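PDB 1R9D: glycerol dehydratase, which probably catalyses the coenzyme B12-independent dehydration of glycerol to 3-hydroxypropionaldehyde, using a glycyl radical carried by the enzyme. Local coordinates for residues Lys225-Ala230 with Glu244-Cys249; Gly170-Val175 with Trp268-Ile273; Thr140-Glu145 with Val499-Cys504; Pro337-Leu342 with Tyr640-Asn645. All blocks are in the same frame, centred on the assembly; numbering follows the deposited sequence.

Contact 1: Lys225-Ala230 with Glu244-Cys249; sequences KAKEIA and EIAKIC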
loop_
_atom_site.group_PDB
_atom_site.type_symbol
_atom_site.label_atom_id
_atom_site.label_comp_id
_atom_site.label_asym_id
_atom_site.label_seq_id
_atom_site.Cartn_x
_atom_site.Cartn_y
_atom_site.Cartn_z
ATOM N N LYS A 225 -23.204 -16.757 28.354
ATOM C CA LYS A 225 -24.576 -16.862 27.869
ATOM C C LYS A 225 -25.181 -18.196 28.302
ATOM O O LYS A 225 -26.331 -18.256 28.738
ATOM C CB LYS A 225 -24.595 -16.772 26.345
ATOM C CG LYS A 225 -25.980 -16.675 25.734
ATOM C CD LYS A 225 -26.551 -15.282 25.903
ATOM C CE LYS A 225 -27.832 -15.111 25.110
ATOM N NZ LYS A 225 -28.313 -13.703 25.147
ATOM N N ALA A 226 -24.395 -19.262 28.175
ATOM C CA ALA A 226 -24.836 -20.604 28.542
ATOM C C ALA A 226 -25.288 -20.693 30.002
ATOM O O ALA A 226 -26.407 -21.127 30.281
ATOM C CB ALA A 226 -23.718 -21.610 28.280
ATOM N N LYS A 227 -24.413 -20.294 30.925
ATOM C CA LYS A 227 -24.732 -20.320 32.357
ATOM C C LYS A 227 -25.995 -19.519 32.641
ATOM O O LYS A 227 -26.851 -19.932 33.422
ATOM C CB LYS A 227 -23.577 -19.732 33.171
ATOM C CG LYS A 227 -22.437 -20.696 33.451
ATOM C CD LYS A 227 -22.860 -21.784 34.431
ATOM C CE LYS A 227 -21.688 -22.691 34.787
ATOM N NZ LYS A 227 -22.070 -23.789 35.717
ATOM N N GLU A 228 -26.091 -18.361 31.999
ATOM C CA GLU A 228 -27.226 -17.462 32.139
ATOM C C GLU A 228 -28.538 -18.157 31.771
ATOM O O GLU A 228 -29.560 -17.981 32.442
ATOM C CB GLU A 228 -26.984 -16.241 31.247
ATOM C CG GLU A 228 -28.158 -15.304 31.059
ATOM C CD GLU A 228 -27.805 -14.136 30.149
ATOM O OE1 GLU A 228 -28.722 -13.392 29.739
ATOM O OE2 GLU A 228 -26.602 -13.961 29.849
ATOM N N ILE A 229 -28.508 -18.947 30.702
ATOM C CA ILE A 229 -29.690 -19.672 30.258
ATOM C C ILE A 229 -29.950 -20.856 31.189
ATOM O O ILE A 229 -31.098 -21.137 31.542
ATOM C CB ILE A 229 -29.514 -20.195 28.810
ATOM C CG1 ILE A 229 -29.411 -19.014 27.841
ATOM C CG2 ILE A 229 -30.686 -21.081 28.427
ATOM C CD1 ILE A 229 -29.165 -19.423 26.391
ATOM N N ALA A 230 -28.878 -21.534 31.589
ATOM C CA ALA A 230 -28.975 -22.690 32.476
ATOM C C ALA A 230 -29.656 -22.332 33.792
ATOM O O ALA A 230 -30.505 -23.076 34.286
ATOM C CB ALA A 230 -27.586 -23.252 32.752
ATOM N N GLU A 244 -22.708 -27.754 30.860
ATOM C CA GLU A 244 -21.571 -28.437 30.262
ATOM C C GLU A 244 -21.040 -27.596 29.102
ATOM O O GLU A 244 -19.836 -27.558 28.851
ATOM C CB GLU A 244 -21.972 -29.830 29.769
ATOM C CG GLU A 244 -20.826 -30.594 29.121
ATOM C CD GLU A 244 -19.688 -30.890 30.085
ATOM O OE1 GLU A 244 -19.600 -30.226 31.142
ATOM O OE2 GLU A 244 -18.869 -31.784 29.781
ATOM N N ILE A 245 -21.947 -26.922 28.402
ATOM C CA ILE A 245 -21.571 -26.061 27.287
ATOM C C ILE A 245 -20.753 -24.897 27.839
ATOM O O ILE A 245 -19.714 -24.534 27.290
ATOM C CB ILE A 245 -22.825 -25.509 26.561
ATOM C CG1 ILE A 245 -23.547 -26.650 25.838
ATOM C CG2 ILE A 245 -22.434 -24.416 25.582
ATOM C CD1 ILE A 245 -24.859 -26.240 25.204
ATOM N N ALA A 246 -21.226 -24.315 28.936
ATOM C CA ALA A 246 -20.518 -23.202 29.552
ATOM C C ALA A 246 -19.111 -23.637 29.940
ATOM O O ALA A 246 -18.154 -22.873 29.798
ATOM C CB ALA A 246 -21.274 -22.714 30.780
ATOM N N LYS A 247 -18.989 -24.869 30.424
ATOM C CA LYS A 247 -17.699 -25.409 30.841
ATOM C C LYS A 247 -16.750 -25.602 29.662
ATOM O O LYS A 247 -15.577 -25.228 29.723
ATOM C CB LYS A 247 -17.887 -26.751 31.552
ATOM C CG LYS A 247 -16.576 -27.410 31.953
ATOM C CD LYS A 247 -16.793 -28.742 32.651
ATOM C CE LYS A 247 -15.462 -29.358 33.062
ATOM N NZ LYS A 247 -15.641 -30.618 33.839
ATOM N N ILE A 248 -17.262 -26.198 28.592
ATOM C CA ILE A 248 -16.453 -26.445 27.407
ATOM C C ILE A 248 -16.011 -25.151 26.736
ATOM O O ILE A 248 -14.847 -25.013 26.359
ATOM C CB ILE A 248 -17.218 -27.327 26.396
ATOM C CG1 ILE A 248 -17.406 -28.724 26.991
ATOM C CG2 ILE A 248 -16.454 -27.417 25.085
ATOM C CD1 ILE A 248 -18.198 -29.656 26.125
ATOM N N CYS A 249 -16.931 -24.203 26.593
ATOM C CA CYS A 249 -16.597 -22.927 25.970
ATOM C C CYS A 249 -15.530 -22.189 26.778
ATOM O O CYS A 249 -14.637 -21.558 26.210
ATOM C CB CYS A 249 -17.846 -22.049 25.832
ATOM S SG CYS A 249 -19.020 -22.589 24.560
#
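Ala226 and Ala246 face each other where two nearly antiparallel helical segments come close, their axes 8.2 Å apart and inclined at 166°. The methyls touch side by side, Ala226 CB wedging in beside Ala246 N with its carbon 3.7 Å from Ala246 CB. Because neither residue has anything beyond CB, the backbones can approach until the CA atoms of Ala226 and Ala246 lie 5.1 Å apart. On the buried flank the methyl branch of Ile245 closes the row: its CG2 stands 4.1 Å from Ala226 CB, while Tyr261 and Val73 pack against the same isoleucine from outside the pair.

The other flank is looser and faces solvent. Here Lys227 leaves its helix and turns at chi2 (-70°), which lays the aliphatic chain across Ala246 instead of sending it straight outward. Lys227 CG touches Ala246 CB at 3.5 Å, and Lys227 CD and CE pass the same methyl at 4.1 and 4.0 Å. The ammonium group, carried past the alanine, is hydrogen-bonded to Asn243 OD1 on the opposing helix. The lysine thus covers the methyl of Ala246 with methylene groups and keeps its charge at the surface. Small residues in the seam and a short connection from helix 197-230 to helix 236-252 are the marks of a closely packed antiparallel helical hairpin.

Contact 2: Gly170-Val175 with Trp268-Ile273; sequences GKVLRV and WFIHAI
Ile270 of helix 260-277 reaches out to Val172 of helix 169-190, and the two side chains meet tip to tip across a gap that leaves their CA atoms 8.1 Å apart. The isoleucine can be followed outward atom by atom. Its CB still stands back from the other helix, 5.2 Å from Val172 CG1. At that carbon the chain divides, and the CG2 branch gains no closer approach to the valine. The longer branch does the work: Ile270 CG1 comes within 3.9 Å of Val172 CG1, and the anti chi2 (168°) extends the CG1-CD1 bond alongside the valine, so that the flank of the terminal methyl meets it. There Ile270 CD1 lies 3.4 Å from Val172 CG1, shorter than a usual carbon-carbon contact, and 3.5 Å from Val172 CB. The methyl therefore rests against both atoms. CD1 also makes a marginal approach to the backbone, 4.5 Å from Leu173 N. The side chains that meet are apolar and buried, so the contact is one of van der Waals packing.

Tyr169 and Phe177, from the helix that carries Val172, add further aromatic packing to Ile270. Leu173 turns to Tyr291, Met292 and Tyr295 of helix 288-298, while Phe269 and Ile273 lean on helix 197-230, so helix 260-277 packs on both helix 169-190 and helix 197-230.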
loop_
_atom_site.group_PDB
_atom_site.type_symbol
_atom_site.label_atom_id
_atom_site.label_comp_id
_atom_site.label_asym_id
_atom_site.label_seq_id
_atom_site.Cartn_x
_atom_site.Cartn_y
_atom_site.Cartn_z
ATOM N N GLY A 170 -6.561 -28.598 12.290
ATOM C CA GLY A 170 -5.848 -29.506 13.170
ATOM C C GLY A 170 -4.873 -28.824 14.109
ATOM O O GLY A 170 -4.744 -29.215 15.269
ATOM N N LYS A 171 -4.187 -27.800 13.614
ATOM C CA LYS A 171 -3.218 -27.077 14.427
ATOM C C LYS A 171 -3.883 -26.298 15.551
ATOM O O LYS A 171 -3.439 -26.360 16.695
ATOM C CB LYS A 171 -2.409 -26.111 13.561
ATOM C CG LYS A 171 -1.362 -25.319 14.331
ATOM C CD LYS A 171 -0.598 -24.385 13.401
ATOM C CE LYS A 171 0.482 -23.610 14.138
ATOM N NZ LYS A 171 1.202 -22.680 13.216
ATOM N N VAL A 172 -4.937 -25.558 15.226
ATOM C CA VAL A 172 -5.636 -24.769 16.231
ATOM C C VAL A 172 -6.319 -25.660 17.269
ATOM O O VAL A 172 -6.397 -25.302 18.443
ATOM C CB VAL A 172 -6.682 -23.835 15.590
ATOM C CG1 VAL A 172 -7.334 -22.974 16.671
ATOM C CG2 VAL A 172 -6.017 -22.950 14.543
ATOM N N LEU A 173 -6.818 -26.815 16.841
ATOM C CA LEU A 173 -7.465 -27.735 17.774
ATOM C C LEU A 173 -6.442 -28.197 18.803
ATOM O O LEU A 173 -6.772 -28.417 19.971
ATOM C CB LEU A 173 -8.036 -28.955 17.034
ATOM C CG LEU A 173 -9.347 -28.745 16.274
ATOM C CD1 LEU A 173 -9.673 -29.980 15.445
ATOM C CD2 LEU A 173 -10.468 -28.465 17.262
ATOM N N ARG A 174 -5.193 -28.330 18.369
ATOM C CA ARG A 174 -4.128 -28.780 19.255
ATOM C C ARG A 174 -3.589 -27.703 20.197
ATOM O O ARG A 174 -3.458 -27.940 21.399
ATOM C CB ARG A 174 -2.961 -29.348 18.440
ATOM C CG ARG A 174 -1.851 -29.931 19.301
ATOM C CD ARG A 174 -0.683 -30.456 18.482
ATOM N NE ARG A 174 0.177 -29.392 17.974
ATOM C CZ ARG A 174 0.255 -29.032 16.695
ATOM N NH1 ARG A 174 -0.483 -29.650 15.782
ATOM N NH2 ARG A 174 1.083 -28.063 16.327
ATOM N N VAL A 175 -3.290 -26.524 19.658
ATOM C CA VAL A 175 -2.708 -25.448 20.458
ATOM C C VAL A 175 -3.652 -24.349 20.923
ATOM O O VAL A 175 -3.282 -23.525 21.763
ATOM C CB VAL A 175 -1.538 -24.784 19.700
ATOM C CG1 VAL A 175 -0.532 -25.845 19.276
ATOM C CG2 VAL A 175 -2.063 -24.028 18.490
ATOM N N TRP A 268 -16.078 -25.690 15.484
ATOM C CA TRP A 268 -17.112 -24.769 15.040
ATOM C C TRP A 268 -16.772 -23.303 15.286
ATOM O O TRP A 268 -17.082 -22.458 14.452
ATOM C CB TRP A 268 -18.471 -25.104 15.676
ATOM C CG TRP A 268 -19.542 -24.187 15.179
ATOM C CD1 TRP A 268 -20.187 -23.213 15.890
ATOM C CD2 TRP A 268 -20.004 -24.070 13.828
ATOM N NE1 TRP A 268 -21.014 -22.493 15.064
ATOM C CE2 TRP A 268 -20.921 -22.998 13.792
ATOM C CE3 TRP A 268 -19.728 -24.767 12.641
ATOM C CZ2 TRP A 268 -21.567 -22.600 12.613
ATOM C CZ3 TRP A 268 -20.369 -24.370 11.468
ATOM C CH2 TRP A 268 -21.277 -23.297 11.464
ATOM N N PHE A 269 -16.143 -22.986 16.415
ATOM C CA PHE A 269 -15.788 -21.592 16.673
ATOM C C PHE A 269 -14.765 -21.111 15.645
ATOM O O PHE A 269 -14.842 -19.984 15.168
ATOM C CB PHE A 269 -15.230 -21.407 18.091
ATOM C CG PHE A 269 -16.295 -21.254 19.146
ATOM C CD1 PHE A 269 -17.312 -20.311 18.994
ATOM C CD2 PHE A 269 -16.277 -22.041 20.290
ATOM C CE1 PHE A 269 -18.300 -20.155 19.972
ATOM C CE2 PHE A 269 -17.259 -21.894 21.273
ATOM C CZ PHE A 269 -18.271 -20.950 21.113
ATOM N N ILE A 270 -13.801 -21.961 15.311
ATOM C CA ILE A 270 -12.806 -21.583 14.308
ATOM C C ILE A 270 -13.540 -21.285 12.998
ATOM O O ILE A 270 -13.375 -20.219 12.399
ATOM C CB ILE A 270 -11.802 -22.727 14.044
ATOM C CG1 ILE A 270 -10.950 -22.982 15.284
ATOM C CG2 ILE A 270 -10.917 -22.377 12.856
ATOM C CD1 ILE A 270 -10.142 -24.258 15.209
ATOM N N HIS A 271 -14.360 -22.238 12.569
ATOM C CA HIS A 271 -15.118 -22.109 11.326
ATOM C C HIS A 271 -16.038 -20.893 11.343
ATOM O O HIS A 271 -16.079 -20.112 10.392
ATOM C CB HIS A 271 -15.944 -23.377 11.088
ATOM C CG HIS A 271 -16.502 -23.484 9.702
ATOM N ND1 HIS A 271 -15.756 -23.937 8.632
ATOM C CD2 HIS A 271 -17.725 -23.178 9.206
ATOM C CE1 HIS A 271 -16.498 -23.906 7.539
ATOM N NE2 HIS A 271 -17.696 -23.450 7.859
ATOM N N ALA A 272 -16.776 -20.720 12.433
ATOM C CA ALA A 272 -17.700 -19.600 12.544
ATOM C C ALA A 272 -17.030 -18.231 12.460
ATOM O O ALA A 272 -17.475 -17.366 11.710
ATOM C CB ALA A 272 -18.502 -19.711 13.851
ATOM N N ILE A 273 -15.959 -18.031 13.222
ATOM C CA ILE A 273 -15.279 -16.744 13.225
ATOM C C ILE A 273 -14.691 -16.387 11.858
ATOM O O ILE A 273 -14.629 -15.216 11.496
ATOM C CB ILE A 273 -14.198 -16.701 14.330
ATOM C CG1 ILE A 273 -14.866 -16.933 15.694
ATOM C CG2 ILE A 273 -13.493 -15.350 14.322
ATOM C CD1 ILE A 273 -13.907 -17.126 16.842
#

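Contact 3: Thr140-Glu145 with Val499-Cys504; sequences TEETRE and VKHMCC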
loop_
_atom_site.group_PDB
_atom_site.type_symbol
_atom_site.label_atom_id
_atom_site.label_comp_id
_atom_site.label_asym_id
_atom_site.label_seq_id
_atom_site.Cartn_x
_atom_site.Cartn_y
_atom_site.Cartn_z
ATOM N N THR A 140 -7.695 -1.365 -16.652
ATOM C CA THR A 140 -7.562 -0.442 -17.773
ATOM C C THR A 140 -8.936 -0.319 -18.421
ATOM O O THR A 140 -9.806 -1.159 -18.199
ATOM C CB THR A 140 -6.587 -0.975 -18.823
ATOM O OG1 THR A 140 -7.113 -2.181 -19.386
ATOM C CG2 THR A 140 -5.230 -1.264 -18.194
ATOM N N GLU A 141 -9.137 0.716 -19.226
ATOM C CA GLU A 141 -10.430 0.894 -19.869
ATOM C C GLU A 141 -10.755 -0.289 -20.777
ATOM O O GLU A 141 -11.899 -0.740 -20.833
ATOM C CB GLU A 141 -10.458 2.194 -20.672
ATOM C CG GLU A 141 -11.837 2.540 -21.213
ATOM C CD GLU A 141 -12.918 2.462 -20.144
ATOM O OE1 GLU A 141 -12.807 3.182 -19.125
ATOM O OE2 GLU A 141 -13.878 1.679 -20.325
ATOM N N GLU A 142 -9.751 -0.798 -21.482
ATOM C CA GLU A 142 -9.972 -1.934 -22.369
ATOM C C GLU A 142 -10.396 -3.173 -21.582
ATOM O O GLU A 142 -11.219 -3.958 -22.056
ATOM C CB GLU A 142 -8.714 -2.231 -23.185
ATOM C CG GLU A 142 -8.812 -3.497 -24.017
ATOM C CD GLU A 142 -7.690 -3.620 -25.029
ATOM O OE1 GLU A 142 -6.548 -3.226 -24.707
ATOM O OE2 GLU A 142 -7.948 -4.122 -26.144
ATOM N N THR A 143 -9.846 -3.353 -20.383
ATOM C CA THR A 143 -10.220 -4.507 -19.568
ATOM C C THR A 143 -11.655 -4.352 -19.068
ATOM O O THR A 143 -12.420 -5.315 -19.041
ATOM C CB THR A 143 -9.279 -4.686 -18.357
ATOM O OG1 THR A 143 -7.981 -5.085 -18.813
ATOM C CG2 THR A 143 -9.820 -5.753 -17.417
ATOM N N ARG A 144 -12.018 -3.135 -18.673
ATOM C CA ARG A 144 -13.368 -2.869 -18.191
ATOM C C ARG A 144 -14.389 -3.226 -19.267
ATOM O O ARG A 144 -15.437 -3.806 -18.977
ATOM C CB ARG A 144 -13.514 -1.394 -17.809
ATOM C CG ARG A 144 -12.696 -0.989 -16.594
ATOM C CD ARG A 144 -12.622 0.524 -16.456
ATOM N NE ARG A 144 -11.788 0.917 -15.325
ATOM C CZ ARG A 144 -11.052 2.025 -15.283
ATOM N NH1 ARG A 144 -11.040 2.860 -16.315
ATOM N NH2 ARG A 144 -10.325 2.297 -14.208
ATOM N N GLU A 145 -14.083 -2.879 -20.512
ATOM C CA GLU A 145 -14.994 -3.182 -21.609
ATOM C C GLU A 145 -15.112 -4.690 -21.800
ATOM O O GLU A 145 -16.214 -5.222 -21.934
ATOM C CB GLU A 145 -14.508 -2.528 -22.900
ATOM C CG GLU A 145 -14.350 -1.023 -22.788
ATOM C CD GLU A 145 -14.120 -0.363 -24.128
ATOM O OE1 GLU A 145 -13.232 -0.825 -24.874
ATOM O OE2 GLU A 145 -14.825 0.624 -24.432
ATOM N N VAL A 499 -9.334 -14.324 -22.508
ATOM C CA VAL A 499 -8.721 -14.952 -21.343
ATOM C C VAL A 499 -7.711 -13.961 -20.762
ATOM O O VAL A 499 -7.575 -13.841 -19.550
ATOM C CB VAL A 499 -8.005 -16.274 -21.699
ATOM C CG1 VAL A 499 -7.210 -16.775 -20.498
ATOM C CG2 VAL A 499 -9.034 -17.325 -22.094
ATOM N N LYS A 500 -7.018 -13.234 -21.634
ATOM C CA LYS A 500 -6.041 -12.253 -21.180
ATOM C C LYS A 500 -6.701 -11.213 -20.271
ATOM O O LYS A 500 -6.201 -10.916 -19.185
ATOM C CB LYS A 500 -5.397 -11.535 -22.369
ATOM C CG LYS A 500 -4.284 -10.580 -21.961
ATOM C CD LYS A 500 -4.279 -9.304 -22.787
ATOM C CE LYS A 500 -4.063 -9.571 -24.263
ATOM N NZ LYS A 500 -4.032 -8.294 -25.039
ATOM N N HIS A 501 -7.828 -10.660 -20.705
ATOM C CA HIS A 501 -8.495 -9.649 -19.892
ATOM C C HIS A 501 -9.159 -10.183 -18.630
ATOM O O HIS A 501 -9.267 -9.467 -17.635
ATOM C CB HIS A 501 -9.474 -8.856 -20.760
ATOM C CG HIS A 501 -8.784 -7.934 -21.715
ATOM N ND1 HIS A 501 -8.077 -6.827 -21.294
ATOM C CD2 HIS A 501 -8.607 -8.003 -23.056
ATOM C CE1 HIS A 501 -7.491 -6.258 -22.333
ATOM N NE2 HIS A 501 -7.797 -6.952 -23.415
ATOM N N MET A 502 -9.586 -11.443 -18.655
ATOM C CA MET A 502 -10.195 -12.048 -17.478
ATOM C C MET A 502 -9.115 -12.193 -16.405
ATOM O O MET A 502 -9.332 -11.878 -15.232
ATOM C CB MET A 502 -10.768 -13.430 -17.817
ATOM C CG MET A 502 -11.142 -14.265 -16.593
ATOM S SD MET A 502 -11.814 -15.889 -17.000
ATOM C CE MET A 502 -10.338 -16.726 -17.604
ATOM N N CYS A 503 -7.939 -12.663 -16.809
ATOM C CA CYS A 503 -6.856 -12.843 -15.853
ATOM C C CYS A 503 -6.321 -11.512 -15.335
ATOM O O CYS A 503 -5.970 -11.390 -14.155
ATOM C CB CYS A 503 -5.748 -13.693 -16.480
ATOM S SG CYS A 503 -6.294 -15.405 -16.727
ATOM N N CYS A 504 -6.276 -10.504 -16.200
ATOM C CA CYS A 504 -5.815 -9.185 -15.779
ATOM C C CYS A 504 -6.814 -8.599 -14.781
ATOM O O CYS A 504 -6.417 -8.012 -13.774
ATOM C CB CYS A 504 -5.667 -8.250 -16.985
ATOM S SG CYS A 504 -4.316 -8.722 -18.101
#
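His501 and Thr143 meet through one hydrogen bond, Thr143 OG1 to His501 ND1 at 3.0 Å, in which either may donate. The hydroxyl sits at the ring edge, in the imidazole plane, turned there by a chi1 of -69° that sets OG1 anti to the threonine carbonyl carbon. The Glu142 and His501 side chains cross at about a right angle: Glu142 CG is 3.5 Å from His501 CE1, and the carboxylate is turned 42° from the imidazole plane.

Farther out, Thr140, at the N-cap of helix 141-147, shares a hydrogen bond with Thr143 between their OG1 atoms (3.1 Å). Glu142 OE2 is held by Tyr497 OH. Thr140 also touches Glu202 of the second subunit, so this crossing of helices 141-147 and 484-516 lies beside the dimer interface.

The bond at ND1, with the edge-to-face ring of Tyr497, probably fixes the rotation of the imidazole. ND1 and the hydroxyls may pass the donor role either way, and the nearby carboxylate would probably stabilise positive charge on the ring.

Contact 4: Pro337-Leu342 with Tyr640-Asn645; sequences PMYQNL and YPSSIN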
loop_
_atom_site.group_PDB
_atom_site.type_symbol
_atom_site.label_atom_id
_atom_site.label_comp_id
_atom_site.label_asym_id
_atom_site.label_seq_id
_atom_site.Cartn_x
_atom_site.Cartn_y
_atom_site.Cartn_z
ATOM N N PRO A 337 -26.354 -21.362 -1.375
ATOM C CA PRO A 337 -25.129 -22.149 -1.181
ATOM C C PRO A 337 -23.929 -21.477 -0.506
ATOM O O PRO A 337 -23.643 -20.308 -0.753
ATOM C CB PRO A 337 -24.789 -22.577 -2.603
ATOM C CG PRO A 337 -25.118 -21.335 -3.371
ATOM C CD PRO A 337 -26.465 -20.918 -2.777
ATOM N N MET A 338 -23.231 -22.241 0.335
ATOM C CA MET A 338 -22.024 -21.766 1.014
ATOM C C MET A 338 -20.826 -22.594 0.550
ATOM O O MET A 338 -19.675 -22.220 0.784
ATOM C CB MET A 338 -22.156 -21.867 2.538
ATOM C CG MET A 338 -23.103 -20.832 3.144
ATOM S SD MET A 338 -22.817 -19.155 2.561
ATOM C CE MET A 338 -21.147 -18.828 3.176
ATOM N N TYR A 339 -21.112 -23.725 -0.091
ATOM C CA TYR A 339 -20.075 -24.620 -0.622
ATOM C C TYR A 339 -18.987 -25.054 0.365
ATOM O O TYR A 339 -17.800 -25.015 0.041
ATOM C CB TYR A 339 -19.394 -23.967 -1.831
ATOM C CG TYR A 339 -20.341 -23.422 -2.877
ATOM C CD1 TYR A 339 -20.761 -22.092 -2.841
ATOM C CD2 TYR A 339 -20.823 -24.239 -3.903
ATOM C CE1 TYR A 339 -21.631 -21.586 -3.800
ATOM C CE2 TYR A 339 -21.698 -23.742 -4.866
ATOM C CZ TYR A 339 -22.098 -22.420 -4.811
ATOM O OH TYR A 339 -22.966 -21.929 -5.761
ATOM N N GLN A 340 -19.382 -25.486 1.557
ATOM C CA GLN A 340 -18.415 -25.922 2.562
ATOM C C GLN A 340 -18.122 -27.407 2.351
ATOM O O GLN A 340 -18.817 -28.277 2.886
ATOM C CB GLN A 340 -18.990 -25.671 3.959
ATOM C CG GLN A 340 -19.397 -24.216 4.161
ATOM C CD GLN A 340 -20.361 -24.027 5.316
ATOM O OE1 GLN A 340 -20.020 -23.423 6.335
ATOM N NE2 GLN A 340 -21.573 -24.547 5.160
ATOM N N ASN A 341 -17.082 -27.698 1.572
ATOM C CA ASN A 341 -16.746 -29.078 1.272
ATOM C C ASN A 341 -16.014 -29.788 2.399
ATOM O O ASN A 341 -15.025 -29.285 2.942
ATOM C CB ASN A 341 -15.918 -29.151 -0.023
ATOM C CG ASN A 341 -16.028 -30.507 -0.708
ATOM O OD1 ASN A 341 -15.601 -31.521 -0.170
ATOM N ND2 ASN A 341 -16.626 -30.523 -1.895
ATOM N N LEU A 342 -16.520 -30.964 2.750
ATOM C CA LEU A 342 -15.935 -31.794 3.797
ATOM C C LEU A 342 -15.717 -33.153 3.142
ATOM O O LEU A 342 -16.652 -33.748 2.616
ATOM C CB LEU A 342 -16.901 -31.899 4.988
ATOM C CG LEU A 342 -16.421 -32.627 6.248
ATOM C CD1 LEU A 342 -17.228 -32.142 7.462
ATOM C CD2 LEU A 342 -16.566 -34.132 6.062
ATOM N N TYR A 640 -15.996 -26.213 -14.250
ATOM C CA TYR A 640 -17.205 -26.471 -13.458
ATOM C C TYR A 640 -18.093 -25.231 -13.570
ATOM O O TYR A 640 -17.596 -24.134 -13.833
ATOM C CB TYR A 640 -16.856 -26.831 -12.008
ATOM C CG TYR A 640 -16.223 -25.748 -11.164
ATOM C CD1 TYR A 640 -17.002 -24.760 -10.565
ATOM C CD2 TYR A 640 -14.853 -25.755 -10.905
ATOM C CE1 TYR A 640 -16.431 -23.804 -9.717
ATOM C CE2 TYR A 640 -14.270 -24.808 -10.064
ATOM C CZ TYR A 640 -15.061 -23.840 -9.473
ATOM O OH TYR A 640 -14.483 -22.914 -8.632
ATOM N N PRO A 641 -19.411 -25.374 -13.342
ATOM C CA PRO A 641 -20.222 -24.170 -13.503
ATOM C C PRO A 641 -21.100 -23.646 -12.375
ATOM O O PRO A 641 -21.742 -22.611 -12.556
ATOM C CB PRO A 641 -21.105 -24.564 -14.665
ATOM C CG PRO A 641 -21.529 -25.966 -14.208
ATOM C CD PRO A 641 -20.249 -26.570 -13.557
ATOM N N SER A 642 -21.154 -24.335 -11.245
ATOM C CA SER A 642 -22.068 -23.918 -10.179
ATOM C C SER A 642 -23.433 -23.945 -10.890
ATOM O O SER A 642 -23.795 -24.971 -11.466
ATOM C CB SER A 642 -21.744 -22.509 -9.682
ATOM O OG SER A 642 -22.519 -22.211 -8.531
ATOM N N SER A 643 -24.185 -22.845 -10.877
ATOM C CA SER A 643 -25.474 -22.831 -11.576
ATOM C C SER A 643 -25.464 -21.849 -12.750
ATOM O O SER A 643 -26.506 -21.577 -13.348
ATOM C CB SER A 643 -26.621 -22.469 -10.612
ATOM O OG SER A 643 -26.487 -21.160 -10.068
ATOM N N ILE A 644 -24.281 -21.350 -13.105
ATOM C CA ILE A 644 -24.163 -20.356 -14.165
ATOM C C ILE A 644 -24.378 -20.827 -15.604
ATOM O O ILE A 644 -24.537 -19.999 -16.499
ATOM C CB ILE A 644 -22.800 -19.613 -14.080
ATOM C CG1 ILE A 644 -22.926 -18.220 -14.706
ATOM C CG2 ILE A 644 -21.716 -20.400 -14.819
ATOM C CD1 ILE A 644 -21.719 -17.320 -14.460
ATOM N N ASN A 645 -24.397 -22.136 -15.839
ATOM C CA ASN A 645 -24.601 -22.625 -17.204
ATOM C C ASN A 645 -25.964 -22.196 -17.756
ATOM O O ASN A 645 -26.129 -22.032 -18.964
ATOM C CB ASN A 645 -24.450 -24.151 -17.267
ATOM C CG ASN A 645 -25.445 -24.881 -16.391
ATOM O OD1 ASN A 645 -25.434 -24.749 -15.166
ATOM N ND2 ASN A 645 -26.310 -25.668 -17.018
#
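Tyr339 points its phenol at Ser642, and the two hydroxyls make the whole contact. Tyr339 OH donates a weak hydrogen bond to Ser642 OG at 2.8 Å. The serine oxygen lies oblique to the ring, the angle from Tyr339 CZ through Tyr339 OH to Ser642 OG being 123°, near what a phenol oxygen prefers. From the serine end the approach is less regular: the angle from Ser642 CB through Ser642 OG to Tyr339 OH is about 155°, so the phenol comes almost in line beyond the CB-OG bond. Ser642 OG has a stronger partner in His332 O, to which it must be the donor, leaving its oxygen to accept from the tyrosine.

With chi1 at -172°, Ser642 OG is anti to the backbone N and extends toward the phenol. Around the pair, Pro337 CB lies 3.4 Å above one face of the Tyr339 ring, toward the rim, and Ser642 takes the second position of a type II' turn closed by Ile644 N to Pro641 O, 2.9 Å. The tyrosine side chain comes within about 3 Å of bound glycerol, consistent with the bond helping to position Tyr339 in the wall of the glycerol pocket.

Phe333 and Ser282 pack on Tyr339 just ahead of strand 341-344, while Phe450 of strand 449-452 touches Ser642 at the approach to helix 644-650.

Contacts 1 and 2 lie in the same helical region, on the same side of the chain's centre: helices 236-252 and 260-277 follow each other, and Cys249 of contact 1 packs on Phe269 of contact 2. Both are apolar, although contact 1 has a solvent-facing flank and contact 2 is wholly buried. The centre of contact 4 lies about 4 Å from the chain's centre, nearest of the four, and its Tyr339 adjoins the glycerol. It is tied to contact 2 by a probable hydrogen bond between His271 NE2 and Gln340 OE1. Contact 3 lies across the centre from contact 1, is only partly buried near the second subunit, and likewise relies on hydrogen bonding.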